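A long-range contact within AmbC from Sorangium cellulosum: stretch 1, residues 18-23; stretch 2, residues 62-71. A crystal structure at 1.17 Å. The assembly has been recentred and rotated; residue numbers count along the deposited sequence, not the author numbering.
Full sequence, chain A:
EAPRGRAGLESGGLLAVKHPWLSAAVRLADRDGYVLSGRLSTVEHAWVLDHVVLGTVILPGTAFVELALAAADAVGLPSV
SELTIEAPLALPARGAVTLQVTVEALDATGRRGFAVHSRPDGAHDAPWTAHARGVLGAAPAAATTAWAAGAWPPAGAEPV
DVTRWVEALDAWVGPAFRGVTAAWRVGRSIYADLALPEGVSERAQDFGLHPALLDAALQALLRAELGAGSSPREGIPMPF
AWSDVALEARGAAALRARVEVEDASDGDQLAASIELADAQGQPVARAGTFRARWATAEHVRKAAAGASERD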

# COMPACT_ATOMS: atom_id res chain seq x y z
N LYS A 18 8.53 12.47 -12.72
CA LYS A 18 7.23 13.07 -12.46
C LYS A 18 6.39 12.06 -11.70
O LYS A 18 6.81 10.92 -11.49
CB LYS A 18 6.55 13.44 -13.79
CG LYS A 18 5.21 14.18 -13.67
CD LYS A 18 5.27 15.36 -12.67
CE LYS A 18 3.95 16.12 -12.62
NZ LYS A 18 2.84 15.34 -12.01
N HIS A 19 5.19 12.46 -11.29
CA HIS A 19 4.29 11.58 -10.57
C HIS A 19 2.87 11.97 -10.90
O HIS A 19 2.58 13.16 -11.06
CB HIS A 19 4.51 11.72 -9.06
CG HIS A 19 3.87 10.63 -8.29
ND1 HIS A 19 2.55 10.66 -7.89
CD2 HIS A 19 4.35 9.41 -7.93
CE1 HIS A 19 2.26 9.53 -7.27
NE2 HIS A 19 3.33 8.76 -7.29
N PRO A 20 1.93 11.02 -10.96
CA PRO A 20 0.55 11.38 -11.30
C PRO A 20 -0.12 12.27 -10.30
O PRO A 20 -1.08 12.95 -10.67
CB PRO A 20 -0.17 10.02 -11.36
CG PRO A 20 0.88 9.03 -11.58
CD PRO A 20 2.14 9.56 -10.99
N TRP A 21 0.32 12.25 -9.05
CA TRP A 21 -0.38 12.90 -7.95
C TRP A 21 0.44 13.99 -7.27
O TRP A 21 -0.06 14.61 -6.32
CB TRP A 21 -0.76 11.87 -6.90
CG TRP A 21 -1.76 10.84 -7.34
CD1 TRP A 21 -2.62 10.91 -8.39
CD2 TRP A 21 -1.99 9.59 -6.71
NE1 TRP A 21 -3.39 9.77 -8.45
CE2 TRP A 21 -3.03 8.97 -7.41
CE3 TRP A 21 -1.45 8.96 -5.60
CZ2 TRP A 21 -3.51 7.74 -7.04
CZ3 TRP A 21 -1.93 7.74 -5.23
CH2 TRP A 21 -2.95 7.14 -5.95
N LEU A 22 1.68 14.20 -7.68
CA LEU A 22 2.53 15.23 -7.09
C LEU A 22 3.10 16.01 -8.26
O LEU A 22 3.74 15.42 -9.15
CB LEU A 22 3.62 14.61 -6.22
CG LEU A 22 3.14 13.89 -4.94
CD1 LEU A 22 4.28 13.18 -4.24
CD2 LEU A 22 2.45 14.81 -4.00
N SER A 23 2.84 17.32 -8.27
CA SER A 23 3.20 18.18 -9.38
C SER A 23 4.27 19.19 -9.02
O SER A 23 4.80 19.87 -9.92
CB SER A 23 1.97 18.95 -9.88
OG SER A 23 1.48 19.80 -8.87
N THR A 62 -2.03 1.70 0.84
CA THR A 62 -0.86 1.57 -0.02
C THR A 62 -0.60 2.82 -0.85
O THR A 62 0.52 3.01 -1.33
CB THR A 62 -1.01 0.37 -0.96
OG1 THR A 62 -2.22 0.54 -1.68
CG2 THR A 62 -1.02 -0.95 -0.20
N ALA A 63 -1.60 3.67 -1.03
CA ALA A 63 -1.35 4.95 -1.69
C ALA A 63 -0.50 5.88 -0.81
O ALA A 63 0.30 6.67 -1.34
CB ALA A 63 -2.64 5.65 -2.04
N PHE A 64 -0.64 5.80 0.52
CA PHE A 64 0.22 6.59 1.40
C PHE A 64 1.64 6.06 1.34
O PHE A 64 2.59 6.84 1.37
CB PHE A 64 -0.31 6.57 2.84
CG PHE A 64 -1.69 7.08 2.98
CD1 PHE A 64 -2.09 8.29 2.44
CD2 PHE A 64 -2.63 6.32 3.65
CE1 PHE A 64 -3.42 8.73 2.61
CE2 PHE A 64 -3.92 6.76 3.83
CZ PHE A 64 -4.33 7.91 3.26
N VAL A 65 1.80 4.74 1.20
CA VAL A 65 3.12 4.17 0.99
C VAL A 65 3.74 4.71 -0.29
O VAL A 65 4.91 5.10 -0.32
CB VAL A 65 3.07 2.64 1.04
CG1 VAL A 65 4.41 2.05 0.74
CG2 VAL A 65 2.55 2.15 2.39
N GLU A 66 2.97 4.70 -1.38
CA GLU A 66 3.45 5.22 -2.66
C GLU A 66 3.87 6.69 -2.53
O GLU A 66 4.91 7.08 -3.06
CB GLU A 66 2.35 5.04 -3.72
CG GLU A 66 2.53 5.85 -4.98
CD GLU A 66 3.73 5.45 -5.84
OE1 GLU A 66 4.49 4.53 -5.48
OE2 GLU A 66 3.95 6.13 -6.87
N LEU A 67 3.06 7.50 -1.85
CA LEU A 67 3.42 8.91 -1.70
C LEU A 67 4.69 9.06 -0.88
O LEU A 67 5.54 9.90 -1.20
CB LEU A 67 2.23 9.68 -1.10
CG LEU A 67 1.05 9.85 -2.07
CD1 LEU A 67 -0.19 10.28 -1.33
CD2 LEU A 67 1.41 10.82 -3.18
N ALA A 68 4.85 8.26 0.16
CA ALA A 68 6.07 8.31 0.96
C ALA A 68 7.29 7.85 0.15
O ALA A 68 8.36 8.44 0.27
CB ALA A 68 5.91 7.44 2.20
N LEU A 69 7.12 6.81 -0.69
CA LEU A 69 8.20 6.40 -1.58
C LEU A 69 8.57 7.49 -2.57
O LEU A 69 9.74 7.63 -2.93
CB LEU A 69 7.82 5.10 -2.31
CG LEU A 69 7.78 3.85 -1.42
CD1 LEU A 69 7.02 2.75 -2.15
CD2 LEU A 69 9.16 3.38 -1.07
N ALA A 70 7.58 8.23 -3.07
CA ALA A 70 7.86 9.34 -3.97
C ALA A 70 8.66 10.42 -3.25
O ALA A 70 9.60 11.00 -3.82
CB ALA A 70 6.57 9.92 -4.54
N ALA A 71 8.31 10.70 -1.99
CA ALA A 71 9.05 11.66 -1.19
C ALA A 71 10.47 11.19 -0.97
O ALA A 71 11.40 11.99 -1.06
CB ALA A 71 8.31 11.90 0.13

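Residues 62-71 are helical throughout, and the helix extends beyond the stretch at both ends. Its backbone carries the usual i to i+4 hydrogen bonds, from Glu66 N to Thr62 O (3.0 Å) through to Ala71 N to Leu67 O (3.0 Å). Residues 18-23 form no regular helix or strand. The two backbones stay well apart. The CA atoms of His19 and Ala70 are 7.8 Å from each other, and those of Trp21 and Leu67 are 8.3 Å apart. The contact is therefore made by side chains, and together the two stretches bury 309 Å².

The helix residues in contact are Ala63, Glu66, Leu67 and Ala70. Ala63 is followed three and four residues later by Glu66 and Leu67, and Ala70 comes four and three residues after these, so all four lie along one side of the helix. Phe64 and Ala68 point their CA-to-CB bonds away and take no part.

One hydrogen bond joins the stretches. His19 NE2 donates to Glu66 OE2 at 2.7 Å, with an N-H...acceptor angle of 153°. The carboxylate oxygen lies near the plane of the imidazole, at the ring edge, where a ring nitrogen can direct its proton. The other ring nitrogen is also used. Trp21 N donates to His19 ND1 at 3.0 Å and 161°. The imidazole thus accepts from its own stretch and donates to the helix, and these two bonds help to fix its orientation. Both carboxylate oxygens of Glu66 also have hydrogen bonds elsewhere in the structure.

The remaining contacts are between carbon atoms, and those of Trp21 and Leu22 are apolar side-chain packing. Leu67 has the largest area covered by the other stretch, 61 Å². Its CA-to-CB bond points sideways, but the end of the side chain comes nearer to the loop. Leu67 CD2 lies 3.9 Å from Leu22 CD1 and 4.2 Å from Trp21 CE3. The latter approach is at the edge of the indole. Leu67 CD2 is also 4.4 Å from His19 CE1, so this one methyl carbon comes within contact distance of three loop residues.

Ala63 and Ala70 fit against larger side chains. Ala63 CB packs 3.9 Å from Trp21 CZ3. Ala70 CB lies 4.0 Å from Leu22 CD1 and 4.1 Å from His19 CD2. Leu22 CD1 therefore touches both Leu67 and Ala70. These separations are typical of van der Waals packing.

Trp21 and Leu22 are buried, as are Ala63, Glu66 and Leu67. The His19-Glu66 pair sits beside the apolar contacts, since His19 also approaches Leu67 and Ala70. Lys18, Pro20 and Ser23 do not touch the helix stretch.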